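Side-chain contacts in chitin-binding domain 3 protein (Micromonospora aurantiaca ATCC 27029, PDB 5OPF), which is a copper-dependent lytic polysaccharide monooxygenase that probably cleaves crystalline polysaccharides such as cellulose or chitin by oxidation: residues P25-A28 with C34-A37; S13-W18 with W46-L51; W89-V94 with T167-V172; Q36-Q39 with A44-N47; S146-E151 with T174-S179. One frame throughout, in Å; residues are numbered along the deposited sequence.

Contact 1 of 5, residues P25-A28 with C34-A37; sequences PAMA and CWQA
Ala28 and Trp35 bring the two backbones closest together, their CA atoms 5.3 Å apart, where the start of the short helix 27-30 comes up against helix 32-40. Ala28 N bonds to Pro25 O, closing a turn, and Met27 and Ala28 both meet the indole of Trp35. CG of Trp35 stands anti to its backbone N (chi1 -178°), and this swings the ring off its own helix and across the neighbouring one. Ala28 lies over a face of it: its CB sits 3.6 Å from the centroid of the five-membered ring, almost on the ring normal, a CH-pi contact. A small side chain suits this place, since Ala28 CA is itself 3.6 Å from Trp35 CG. Short helices joined by loops make up much of this part of the lytic polysaccharide monooxygenase fold, beside its beta-sandwich, and here two successive ones pack largely through one large ring. Met27 CB reaches Trp35 CE3 at 3.6 Å, and the Met27 sulfur lies in the ring plane at the edge, 5.2 Å from the centroid of the six-membered ring, a Met-aromatic contact. The bend at chi3 (-48°) brings CE to within 4.0 Å of Trp35 CE3. SD also rests 4.0 Å from Cys34 CB, beside the disulfide that Cys34 forms with Cys14. With an alanine in place of Trp35, the Ala28 methyl would probably lose its aromatic cover and the Met27 thioether would be freer to turn. Beyond this pair of helices, Met27 also touches Trp18 of helix 10-18.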
# COMPACT_ATOMS: atom_id res chain seq x y z
N PRO A 25 7.23 9.35 -22.38
CA PRO A 25 8.49 9.90 -21.85
C PRO A 25 8.30 11.06 -20.90
O PRO A 25 9.19 11.32 -20.08
CB PRO A 25 9.24 10.33 -23.12
CG PRO A 25 8.62 9.54 -24.22
CD PRO A 25 7.19 9.37 -23.85
N ALA A 26 7.17 11.76 -20.98
CA ALA A 26 6.88 12.85 -20.05
C ALA A 26 6.88 12.38 -18.60
O ALA A 26 7.08 13.19 -17.69
CB ALA A 26 5.52 13.46 -20.38
N MET A 27 6.64 11.08 -18.36
CA MET A 27 6.58 10.58 -17.00
C MET A 27 7.88 10.83 -16.25
O MET A 27 7.87 11.01 -15.03
CB MET A 27 6.28 9.08 -17.03
CG MET A 27 5.81 8.54 -15.69
SD MET A 27 5.78 6.74 -15.55
CE MET A 27 4.95 6.25 -17.06
N ALA A 28 9.02 10.81 -16.95
CA ALA A 28 10.30 10.97 -16.28
C ALA A 28 10.37 12.28 -15.51
O ALA A 28 11.00 12.34 -14.45
CB ALA A 28 11.44 10.88 -17.29
N CYS A 34 7.01 7.04 -10.33
CA CYS A 34 6.39 6.04 -11.20
C CYS A 34 7.28 5.69 -12.39
O CYS A 34 7.31 4.53 -12.82
CB CYS A 34 4.98 6.44 -11.66
SG CYS A 34 3.72 6.42 -10.37
N TRP A 35 8.03 6.65 -12.92
CA TRP A 35 8.92 6.35 -14.04
C TRP A 35 9.97 5.31 -13.64
O TRP A 35 10.17 4.32 -14.35
CB TRP A 35 9.58 7.62 -14.56
CG TRP A 35 10.50 7.42 -15.76
CD1 TRP A 35 11.85 7.58 -15.77
CD2 TRP A 35 10.12 7.07 -17.10
NE1 TRP A 35 12.34 7.34 -17.04
CE2 TRP A 35 11.30 7.02 -17.87
CE3 TRP A 35 8.90 6.76 -17.73
CZ2 TRP A 35 11.30 6.69 -19.23
CZ3 TRP A 35 8.90 6.44 -19.09
CH2 TRP A 35 10.10 6.40 -19.82
N GLN A 36 10.66 5.51 -12.51
CA GLN A 36 11.68 4.54 -12.13
C GLN A 36 11.05 3.18 -11.84
O GLN A 36 11.68 2.14 -12.10
CB GLN A 36 12.55 5.04 -10.98
CG GLN A 36 11.85 5.37 -9.66
CD GLN A 36 11.71 4.21 -8.69
OE1 GLN A 36 12.68 3.48 -8.44
NE2 GLN A 36 10.53 4.05 -8.12
N ALA A 37 9.82 3.16 -11.35
CA ALA A 37 9.15 1.89 -11.10
C ALA A 37 8.80 1.19 -12.42
O ALA A 37 9.10 0.01 -12.60
CB ALA A 37 7.89 2.10 -10.25

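Contact 2 of 5, residues S13-W18 with W46-L51; sequences SCWQRW and WNWNGL
Trp15 of helix 10-18 meets Trp46 and Trp48 in an aromatic cluster that ties this helix to the end of helix 43-46 and the loop that follows it. The contact is wholly aromatic across the gap, and its two ring pairs differ in kind. In the first, Trp48 brings the pyrrole side of its indole over a face of Trp15, with NE1 3.5 Å above the plane and over its centre. The planes are inclined at 37°, too steep for a stack, and the centroids of the Trp15 six-membered ring and the Trp48 five-membered ring are 4.2 Å apart. Trp48 gets there with CG between its backbone N and carbonyl carbon (chi1 62°), inside the type I turn from Asn47 to Gly50. The second pair meets rim to rim: Trp46 comes to the edge of Trp15 near its plane, the two rings nearly perpendicular at 84°, and CE3 of Trp46 lies 3.8 Å from CD1 of Trp15. Flat, broad indoles suit both roles, offering a face to one neighbour and a rim to another. Tyr12 joins the cluster, edge-to-face with Trp48, whose side chain is about 10 Å from the bound copper. The side-chain hydrogen bonds within the segments are on the helix, where Arg17 grips Ser13 one turn back, while NH1 makes a salt bridge with Asp31. Arg17 NE at 2.9 Å and NH2 at 3.0 Å both take the single Ser13 OG, which lies in the guanidinium plane.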
# COMPACT_ATOMS: atom_id res chain seq x y z
N SER A 13 -1.61 3.32 -7.67
CA SER A 13 -1.56 4.69 -8.16
C SER A 13 -0.79 4.78 -9.47
O SER A 13 -1.24 5.42 -10.43
CB SER A 13 -0.93 5.58 -7.08
OG SER A 13 -0.89 6.92 -7.50
N CYS A 14 0.40 4.16 -9.54
CA CYS A 14 1.16 4.20 -10.80
C CYS A 14 0.40 3.48 -11.91
O CYS A 14 0.46 3.90 -13.07
CB CYS A 14 2.55 3.59 -10.62
SG CYS A 14 3.73 4.51 -9.62
N TRP A 15 -0.31 2.39 -11.58
CA TRP A 15 -1.09 1.66 -12.58
C TRP A 15 -2.29 2.47 -13.05
O TRP A 15 -2.54 2.60 -14.25
CB TRP A 15 -1.54 0.32 -12.00
CG TRP A 15 -2.46 -0.43 -12.92
CD1 TRP A 15 -2.12 -1.16 -14.01
CD2 TRP A 15 -3.88 -0.51 -12.81
NE1 TRP A 15 -3.24 -1.69 -14.61
CE2 TRP A 15 -4.34 -1.30 -13.89
CE3 TRP A 15 -4.81 0.02 -11.91
CZ2 TRP A 15 -5.69 -1.59 -14.08
CZ3 TRP A 15 -6.15 -0.26 -12.10
CH2 TRP A 15 -6.58 -1.05 -13.18
N GLN A 16 -3.05 3.03 -12.11
CA GLN A 16 -4.24 3.78 -12.48
C GLN A 16 -3.87 5.00 -13.31
O GLN A 16 -4.51 5.29 -14.33
CB GLN A 16 -4.93 4.21 -11.18
CG GLN A 16 -6.37 4.63 -11.26
CD GLN A 16 -6.98 4.74 -9.86
OE1 GLN A 16 -6.29 5.10 -8.90
NE2 GLN A 16 -8.25 4.39 -9.74
N ARG A 17 -2.85 5.74 -12.89
CA ARG A 17 -2.58 7.02 -13.54
C ARG A 17 -1.79 6.88 -14.83
O ARG A 17 -1.96 7.70 -15.73
CB ARG A 17 -1.88 7.98 -12.57
CG ARG A 17 -2.82 8.43 -11.46
CD ARG A 17 -2.21 9.38 -10.43
NE ARG A 17 -1.10 8.76 -9.71
CZ ARG A 17 0.19 8.99 -9.97
NH1 ARG A 17 0.56 9.86 -10.89
NH2 ARG A 17 1.11 8.35 -9.28
N TRP A 18 -0.93 5.87 -14.95
CA TRP A 18 -0.06 5.73 -16.12
C TRP A 18 -0.26 4.44 -16.91
O TRP A 18 0.36 4.31 -17.97
CB TRP A 18 1.42 5.82 -15.71
CG TRP A 18 1.82 7.13 -15.13
CD1 TRP A 18 1.95 7.43 -13.81
CD2 TRP A 18 2.13 8.33 -15.84
NE1 TRP A 18 2.34 8.73 -13.65
CE2 TRP A 18 2.45 9.32 -14.88
CE3 TRP A 18 2.19 8.67 -17.19
CZ2 TRP A 18 2.82 10.61 -15.23
CZ3 TRP A 18 2.55 9.96 -17.54
CH2 TRP A 18 2.86 10.91 -16.57
N TRP A 46 1.35 -3.96 -13.42
CA TRP A 46 0.35 -4.85 -14.02
C TRP A 46 -0.20 -5.81 -12.98
O TRP A 46 -1.39 -6.13 -13.00
CB TRP A 46 0.93 -5.63 -15.21
CG TRP A 46 1.45 -4.78 -16.33
CD1 TRP A 46 2.67 -4.91 -16.93
CD2 TRP A 46 0.80 -3.68 -16.98
NE1 TRP A 46 2.81 -3.97 -17.92
CE2 TRP A 46 1.68 -3.20 -17.96
CE3 TRP A 46 -0.45 -3.05 -16.83
CZ2 TRP A 46 1.37 -2.13 -18.80
CZ3 TRP A 46 -0.76 -1.98 -17.66
CH2 TRP A 46 0.16 -1.53 -18.62
N ASN A 47 0.66 -6.28 -12.08
CA ASN A 47 0.29 -7.17 -10.97
C ASN A 47 0.13 -6.39 -9.68
O ASN A 47 0.55 -6.84 -8.60
CB ASN A 47 1.29 -8.31 -10.84
CG ASN A 47 1.38 -9.12 -12.10
OD1 ASN A 47 2.28 -8.93 -12.92
ND2 ASN A 47 0.41 -9.99 -12.31
N TRP A 48 -0.51 -5.23 -9.76
CA TRP A 48 -0.80 -4.42 -8.58
C TRP A 48 -1.57 -5.19 -7.52
O TRP A 48 -1.51 -4.84 -6.33
CB TRP A 48 -1.57 -3.14 -8.96
CG TRP A 48 -2.92 -3.38 -9.60
CD1 TRP A 48 -3.20 -3.41 -10.95
CD2 TRP A 48 -4.16 -3.68 -8.94
NE1 TRP A 48 -4.53 -3.68 -11.16
CE2 TRP A 48 -5.14 -3.86 -9.94
CE3 TRP A 48 -4.54 -3.80 -7.61
CZ2 TRP A 48 -6.47 -4.15 -9.64
CZ3 TRP A 48 -5.87 -4.09 -7.31
CH2 TRP A 48 -6.81 -4.26 -8.32
N ASN A 49 -2.29 -6.24 -7.91
CA ASN A 49 -3.15 -7.00 -7.01
C ASN A 49 -2.41 -8.11 -6.27
O ASN A 49 -3.04 -8.83 -5.48
CB ASN A 49 -4.33 -7.60 -7.80
CG ASN A 49 -3.92 -8.72 -8.74
OD1 ASN A 49 -2.75 -9.06 -8.85
ND2 ASN A 49 -4.89 -9.31 -9.40
N GLY A 50 -1.10 -8.25 -6.47
CA GLY A 50 -0.38 -9.43 -6.01
C GLY A 50 0.79 -9.17 -5.08
O GLY A 50 1.74 -9.96 -5.05
N LEU A 51 0.73 -8.09 -4.30
CA LEU A 51 1.86 -7.70 -3.44
C LEU A 51 1.75 -8.42 -2.09
O LEU A 51 1.42 -7.83 -1.05
CB LEU A 51 1.93 -6.18 -3.31
CG LEU A 51 3.35 -5.62 -3.13
CD1 LEU A 51 3.29 -4.10 -3.22
CD2 LEU A 51 4.01 -6.07 -1.83

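Contact 3 of 5, residues W89-V94 with T167-V172; sequences WKTVPV and TGRHVV
Thr91 and Arg169 are the nearest backbone neighbours, with their CA atoms 7.4 Å apart, so the loop running into strand 92-93 and the start of strand 169-178 are joined through the Arg169 side chain rather than by direct strand pairing. That chain runs straight out from the strand, with CG anti to the backbone N, then bends at chi3 and lays the end of the guanidinium against Trp89 O. Both terminal nitrogens close on that one oxygen, NH1 at 2.8 Å and NH2 at 2.9 Å from Trp89 O, an end-on grip that keeps the carbonyl close to the guanidinium plane. NH1 uses a lone pair in the carbonyl plane, while NH2 approaches with a tilt of 30° from it. Neither bond is straight: the N-H...O angles are 145° and 141°, as expected when two roughly parallel N-H bonds share one acceptor. Thr91 covers one guanidinium face with its methyl, CG2 lying 3.5 Å from Arg169 NH1. A beta-branched residue suits this place, putting a compact apolar group beside a planar cation. The indole of Trp89 leads elsewhere, with NE1 bonded to Thr85 O and the ring in a cation-pi contact with Arg10. Both segments border strand 183-192 of the beta-sandwich, and Val94 and Val172 each touch its Val191. A leucine in place of Arg169 would probably leave Trp89 O without these two donors and the loop less firmly held to the strand. Arginine is thus fastening main chain, and its positive charge is likely to draw electron density toward the Trp89 carbonyl oxygen.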
# COMPACT_ATOMS: atom_id res chain seq x y z
N TRP A 89 6.92 10.64 -4.35
CA TRP A 89 5.77 9.87 -4.80
C TRP A 89 4.52 10.74 -4.76
O TRP A 89 4.34 11.55 -3.85
CB TRP A 89 5.55 8.67 -3.87
CG TRP A 89 6.63 7.63 -3.94
CD1 TRP A 89 7.79 7.57 -3.20
CD2 TRP A 89 6.66 6.50 -4.82
NE1 TRP A 89 8.53 6.48 -3.57
CE2 TRP A 89 7.87 5.81 -4.56
CE3 TRP A 89 5.80 6.01 -5.81
CZ2 TRP A 89 8.23 4.66 -5.25
CZ3 TRP A 89 6.16 4.86 -6.49
CH2 TRP A 89 7.36 4.20 -6.21
N LYS A 90 3.65 10.59 -5.76
CA LYS A 90 2.43 11.38 -5.79
C LYS A 90 1.51 11.03 -4.63
O LYS A 90 1.20 9.86 -4.38
CB LYS A 90 1.70 11.19 -7.11
CG LYS A 90 2.49 11.61 -8.33
CD LYS A 90 3.00 13.04 -8.27
CE LYS A 90 3.78 13.39 -9.54
NZ LYS A 90 4.41 14.73 -9.45
N THR A 91 1.03 12.07 -3.93
CA THR A 91 0.11 11.93 -2.81
C THR A 91 -1.33 12.18 -3.25
O THR A 91 -1.59 12.80 -4.29
CB THR A 91 0.46 12.94 -1.71
OG1 THR A 91 0.40 14.27 -2.24
CG2 THR A 91 1.85 12.70 -1.14
N VAL A 92 -2.27 11.76 -2.41
CA VAL A 92 -3.65 12.24 -2.47
C VAL A 92 -3.97 12.90 -1.15
O VAL A 92 -3.39 12.55 -0.10
CB VAL A 92 -4.65 11.12 -2.80
CG1 VAL A 92 -4.37 10.52 -4.18
CG2 VAL A 92 -4.65 10.04 -1.73
N PRO A 93 -4.92 13.84 -1.13
CA PRO A 93 -5.25 14.54 0.11
C PRO A 93 -6.17 13.73 1.00
O PRO A 93 -7.13 13.11 0.55
CB PRO A 93 -5.98 15.80 -0.39
CG PRO A 93 -6.50 15.44 -1.72
CD PRO A 93 -5.56 14.45 -2.31
N VAL A 94 -5.86 13.75 2.30
CA VAL A 94 -6.68 13.10 3.32
C VAL A 94 -6.80 14.03 4.52
O VAL A 94 -6.07 15.01 4.65
CB VAL A 94 -6.11 11.73 3.75
CG1 VAL A 94 -6.02 10.79 2.54
CG2 VAL A 94 -4.75 11.89 4.44
N THR A 167 0.29 16.59 9.71
CA THR A 167 0.14 17.59 8.66
C THR A 167 1.13 17.26 7.55
O THR A 167 2.21 16.71 7.80
CB THR A 167 0.37 19.03 9.16
OG1 THR A 167 1.71 19.16 9.66
CG2 THR A 167 -0.64 19.38 10.25
N GLY A 168 0.75 17.59 6.32
CA GLY A 168 1.65 17.40 5.20
C GLY A 168 1.81 15.94 4.78
O GLY A 168 0.99 15.06 5.09
N ARG A 169 2.90 15.70 4.05
CA ARG A 169 3.17 14.42 3.41
C ARG A 169 3.46 13.32 4.43
O ARG A 169 4.29 13.49 5.33
CB ARG A 169 4.38 14.57 2.49
CG ARG A 169 4.88 13.27 1.88
CD ARG A 169 6.09 13.48 0.99
NE ARG A 169 5.80 14.06 -0.32
CZ ARG A 169 5.46 13.34 -1.39
NH1 ARG A 169 5.32 12.03 -1.29
NH2 ARG A 169 5.27 13.92 -2.56
N HIS A 170 2.81 12.17 4.22
CA HIS A 170 2.92 11.00 5.08
C HIS A 170 2.77 9.73 4.24
O HIS A 170 2.49 9.79 3.04
CB HIS A 170 1.89 11.08 6.22
CG HIS A 170 2.37 11.93 7.34
ND1 HIS A 170 3.34 11.48 8.20
CD2 HIS A 170 2.08 13.21 7.69
CE1 HIS A 170 3.61 12.44 9.06
NE2 HIS A 170 2.87 13.50 8.77
N VAL A 171 2.98 8.59 4.89
CA VAL A 171 2.76 7.29 4.28
C VAL A 171 1.82 6.48 5.17
O VAL A 171 2.00 6.42 6.39
CB VAL A 171 4.08 6.52 4.04
CG1 VAL A 171 3.82 5.19 3.35
CG2 VAL A 171 5.05 7.36 3.21
N VAL A 172 0.80 5.89 4.55
CA VAL A 172 -0.06 4.89 5.16
C VAL A 172 0.50 3.52 4.81
O VAL A 172 0.88 3.26 3.66
CB VAL A 172 -1.51 5.03 4.64
CG1 VAL A 172 -2.44 4.08 5.38
CG2 VAL A 172 -2.01 6.47 4.75

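Contact 4 of 5, residues Q36-Q39 with A44-N47; sequences QAWQ and AMWN
Ala37 opens the contact, its methyl 3.8 Å from CE of Met45, where helix 32-40 faces the short helix 43-46. A small residue suits this spot, because the tip of the methionine comes right up to the helix backbone: CE is 3.7 Å from Ala37 C. One residue on, Trp38 carries most of the contact. Its CG points away from the carbonyl carbon (chi1 -82°), which carries the indole toward helix 43-46. Met45 spreads along one face of that ring. CB makes a CH-pi contact, 3.7 Å from the centroid of the six-membered ring, and bends at chi2 and chi3 curl the chain so that CE comes 3.8 Å above the plane, near the rim. SD is 4.8 Å from the centroid of the five-membered ring, a Met-aromatic contact. The far end of the indole goes to Trp46 in a T-shaped pair: the edge of Trp38 is directed at the face of Trp46, with planes at 70° and Trp38 CZ3 3.6 Å from Trp46 CZ2. Phe22 meets both tryptophans, and Trp18 of helix 10-18 touches Trp38, so this helix pair forms part of a wider aromatic cluster beside the beta-sandwich of the monooxygenase. The chemistry is that of a flexible, polarisable thioether moulded to a rigid ring: methionine can follow the indole face closely, and the edge-to-face pair sets weakly positive ring hydrogens against pi electrons.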
# COMPACT_ATOMS: atom_id res chain seq x y z
N GLN A 36 10.66 5.51 -12.51
CA GLN A 36 11.68 4.54 -12.13
C GLN A 36 11.05 3.18 -11.84
O GLN A 36 11.68 2.14 -12.10
CB GLN A 36 12.55 5.04 -10.98
CG GLN A 36 11.85 5.37 -9.66
CD GLN A 36 11.71 4.21 -8.69
OE1 GLN A 36 12.68 3.48 -8.44
NE2 GLN A 36 10.53 4.05 -8.12
N ALA A 37 9.82 3.16 -11.35
CA ALA A 37 9.15 1.89 -11.10
C ALA A 37 8.80 1.19 -12.42
O ALA A 37 9.10 0.01 -12.60
CB ALA A 37 7.89 2.10 -10.25
N TRP A 38 8.16 1.90 -13.35
CA TRP A 38 7.81 1.28 -14.63
C TRP A 38 9.04 0.82 -15.38
O TRP A 38 9.02 -0.23 -16.04
CB TRP A 38 7.02 2.28 -15.48
CG TRP A 38 5.54 2.38 -15.17
CD1 TRP A 38 4.89 3.41 -14.53
CD2 TRP A 38 4.52 1.44 -15.51
NE1 TRP A 38 3.54 3.15 -14.46
CE2 TRP A 38 3.29 1.95 -15.07
CE3 TRP A 38 4.53 0.21 -16.17
CZ2 TRP A 38 2.08 1.27 -15.26
CZ3 TRP A 38 3.34 -0.46 -16.35
CH2 TRP A 38 2.14 0.07 -15.90
N GLN A 39 10.13 1.58 -15.30
CA GLN A 39 11.35 1.19 -16.00
C GLN A 39 11.99 -0.05 -15.38
O GLN A 39 12.55 -0.89 -16.10
CB GLN A 39 12.33 2.36 -16.04
CG GLN A 39 11.84 3.56 -16.85
CD GLN A 39 11.93 3.35 -18.35
OE1 GLN A 39 10.93 3.04 -19.01
NE2 GLN A 39 13.12 3.52 -18.90
N ALA A 44 5.29 -4.78 -11.49
CA ALA A 44 4.89 -4.25 -10.19
C ALA A 44 3.56 -3.52 -10.30
O ALA A 44 2.82 -3.44 -9.31
CB ALA A 44 5.95 -3.28 -9.67
N MET A 45 3.26 -2.98 -11.48
CA MET A 45 2.01 -2.28 -11.74
C MET A 45 0.97 -3.19 -12.40
O MET A 45 -0.19 -3.20 -11.97
CB MET A 45 2.25 -1.03 -12.60
CG MET A 45 2.62 0.22 -11.78
SD MET A 45 4.13 0.11 -10.80
CE MET A 45 5.34 -0.09 -12.12
N TRP A 46 1.35 -3.96 -13.42
CA TRP A 46 0.35 -4.85 -14.02
C TRP A 46 -0.20 -5.81 -12.98
O TRP A 46 -1.39 -6.13 -13.00
CB TRP A 46 0.93 -5.63 -15.21
CG TRP A 46 1.45 -4.78 -16.33
CD1 TRP A 46 2.67 -4.91 -16.93
CD2 TRP A 46 0.80 -3.68 -16.98
NE1 TRP A 46 2.81 -3.97 -17.92
CE2 TRP A 46 1.68 -3.20 -17.96
CE3 TRP A 46 -0.45 -3.05 -16.83
CZ2 TRP A 46 1.37 -2.13 -18.80
CZ3 TRP A 46 -0.76 -1.98 -17.66
CH2 TRP A 46 0.16 -1.53 -18.62
N ASN A 47 0.66 -6.28 -12.08
CA ASN A 47 0.29 -7.17 -10.97
C ASN A 47 0.13 -6.39 -9.68
O ASN A 47 0.55 -6.84 -8.60
CB ASN A 47 1.29 -8.31 -10.84
CG ASN A 47 1.38 -9.12 -12.10
OD1 ASN A 47 2.28 -8.93 -12.92
ND2 ASN A 47 0.41 -9.99 -12.31

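Contact 5 of 5, residues S146-E151 with T174-S179; sequences SQWTRE and TIWQAS
Trp148 and Trp176 meet inside the beta-sandwich of the monooxygenase, where the residue just ahead of strand 149-151 reaches across to strand 169-178 of the other sheet. The backbones stay far apart, Trp148 CA and Ala178 CA being the closest at 12.9 Å, so two tryptophans span the distance. In each, CB is directed toward the other segment, and CG of Trp176, anti to the backbone N (chi1 173°), carries the ring to Trp148. Their planes are inclined at 49°, so the pair is oblique, with 6.0 Å between the centroids of the Trp148 six-membered ring and the Trp176 five-membered ring. Trp148 presents the benzene end of its indole: CH2 lies 4.1 Å above the Trp176 plane, toward the rim. On the opposite face sits the methyl of Ala178, 3.9 Å from the plane, so the ring lies between it and Trp148 CH2. Both indole N-H groups are buried, and each has a carbonyl partner outside the contact: Trp148 NE1 bonds to Thr143 O and Trp176 NE1 to Gly109 O, which probably lowers the cost of burying them. The side chain of Trp176 is about 5 Å from the copper and its ring stacks with that of Tyr185, a residue of the metal site, making it a second-shell neighbour. The nearest approach between the two indoles is 4.3 Å, from Trp148 CZ2 to Trp176 NE1.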
# COMPACT_ATOMS: atom_id res chain seq x y z
N SER A 146 -18.25 -12.58 3.02
CA SER A 146 -19.69 -12.38 2.97
C SER A 146 -20.09 -11.03 3.54
O SER A 146 -21.20 -10.56 3.25
CB SER A 146 -20.40 -13.48 3.76
OG SER A 146 -19.98 -13.46 5.11
N GLN A 147 -19.22 -10.40 4.33
CA GLN A 147 -19.50 -9.14 5.01
C GLN A 147 -18.87 -7.93 4.32
O GLN A 147 -19.11 -6.80 4.74
CB GLN A 147 -18.99 -9.20 6.45
CG GLN A 147 -19.45 -10.47 7.18
CD GLN A 147 -20.95 -10.69 7.09
OE1 GLN A 147 -21.43 -11.71 6.58
NE2 GLN A 147 -21.72 -9.72 7.59
N TRP A 148 -18.08 -8.14 3.28
CA TRP A 148 -17.56 -7.05 2.49
C TRP A 148 -18.63 -6.57 1.51
O TRP A 148 -19.57 -7.29 1.14
CB TRP A 148 -16.33 -7.51 1.71
CG TRP A 148 -15.11 -7.87 2.51
CD1 TRP A 148 -15.04 -8.65 3.63
CD2 TRP A 148 -13.76 -7.51 2.20
NE1 TRP A 148 -13.73 -8.78 4.04
CE2 TRP A 148 -12.92 -8.09 3.17
CE3 TRP A 148 -13.18 -6.75 1.17
CZ2 TRP A 148 -11.54 -7.93 3.15
CZ3 TRP A 148 -11.81 -6.59 1.15
CH2 TRP A 148 -11.00 -7.18 2.13
N THR A 149 -18.46 -5.34 1.05
CA THR A 149 -19.42 -4.69 0.17
C THR A 149 -19.24 -5.20 -1.26
O THR A 149 -18.12 -5.28 -1.77
CB THR A 149 -19.19 -3.18 0.25
OG1 THR A 149 -19.35 -2.79 1.62
CG2 THR A 149 -20.15 -2.41 -0.64
N ARG A 150 -20.35 -5.53 -1.91
CA ARG A 150 -20.29 -6.02 -3.27
C ARG A 150 -19.80 -4.94 -4.22
O ARG A 150 -20.24 -3.78 -4.16
CB ARG A 150 -21.69 -6.49 -3.70
CG ARG A 150 -21.82 -6.89 -5.16
CD ARG A 150 -23.24 -7.32 -5.47
NE ARG A 150 -23.61 -7.09 -6.87
CZ ARG A 150 -24.83 -7.28 -7.35
NH1 ARG A 150 -25.81 -7.70 -6.56
NH2 ARG A 150 -25.09 -7.04 -8.64
N GLU A 151 -18.89 -5.32 -5.12
CA GLU A 151 -18.42 -4.45 -6.19
C GLU A 151 -18.54 -5.19 -7.51
O GLU A 151 -18.86 -6.38 -7.55
CB GLU A 151 -16.95 -4.05 -5.98
CG GLU A 151 -16.65 -3.31 -4.69
CD GLU A 151 -17.03 -1.84 -4.74
OE1 GLU A 151 -17.54 -1.37 -5.78
OE2 GLU A 151 -16.82 -1.13 -3.73
N THR A 174 -0.69 -0.42 5.08
CA THR A 174 -1.82 -1.30 5.33
C THR A 174 -1.37 -2.74 5.15
O THR A 174 -0.78 -3.10 4.12
CB THR A 174 -3.00 -0.96 4.40
OG1 THR A 174 -3.42 0.40 4.60
CG2 THR A 174 -4.19 -1.86 4.66
N ILE A 175 -1.66 -3.57 6.15
CA ILE A 175 -1.34 -5.00 6.14
C ILE A 175 -2.66 -5.77 6.12
O ILE A 175 -3.48 -5.63 7.04
CB ILE A 175 -0.51 -5.42 7.36
CG1 ILE A 175 0.78 -4.60 7.44
CG2 ILE A 175 -0.21 -6.94 7.31
CD1 ILE A 175 1.66 -4.93 8.64
N TRP A 176 -2.86 -6.58 5.09
CA TRP A 176 -4.02 -7.46 4.97
C TRP A 176 -3.56 -8.90 5.17
O TRP A 176 -2.77 -9.41 4.38
CB TRP A 176 -4.63 -7.33 3.59
CG TRP A 176 -5.76 -8.28 3.22
CD1 TRP A 176 -6.68 -8.87 4.05
CD2 TRP A 176 -6.09 -8.68 1.89
NE1 TRP A 176 -7.57 -9.62 3.29
CE2 TRP A 176 -7.22 -9.52 1.97
CE3 TRP A 176 -5.53 -8.44 0.64
CZ2 TRP A 176 -7.82 -10.07 0.84
CZ3 TRP A 176 -6.11 -8.99 -0.47
CH2 TRP A 176 -7.25 -9.79 -0.36
N GLN A 177 -4.07 -9.56 6.22
CA GLN A 177 -3.88 -11.00 6.39
C GLN A 177 -5.13 -11.65 5.83
O GLN A 177 -6.22 -11.53 6.40
CB GLN A 177 -3.69 -11.33 7.87
CG GLN A 177 -3.49 -12.82 8.14
CD GLN A 177 -2.16 -13.35 7.67
OE1 GLN A 177 -1.16 -12.64 7.69
NE2 GLN A 177 -2.12 -14.61 7.27
N ALA A 178 -5.00 -12.32 4.69
CA ALA A 178 -6.14 -12.95 4.03
C ALA A 178 -6.52 -14.23 4.77
O ALA A 178 -5.71 -14.81 5.50
CB ALA A 178 -5.81 -13.23 2.58
N SER A 179 -7.77 -14.67 4.58
CA SER A 179 -8.31 -15.78 5.39
C SER A 179 -8.24 -17.16 4.72
O SER A 179 -8.48 -18.16 5.41
CB SER A 179 -9.76 -15.51 5.80
OG SER A 179 -9.83 -14.37 6.64

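Contacts 1, 2 and 4 form one continuous body of helices and loops beside the beta-sandwich. Contact 1 is tied to contact 2 by the Cys14-Cys34 disulfide, with SG atoms 2.1 Å apart, and contact 4 lies between them, its centre 7 Å from that of contact 2 and 10 Å from that of contact 1. Contact 3 adjoins this body through Trp89, whose CH2 is 3.7 Å from Gln36 NE2. Contact 5 shares strand 169-178 with contact 3, yet their centres are 24 Å apart. Contact 5 is near the copper held by His1, His108 and Tyr185, and the centres of contacts 1 and 5 are 32 Å apart, on opposite sides of the chain's centre.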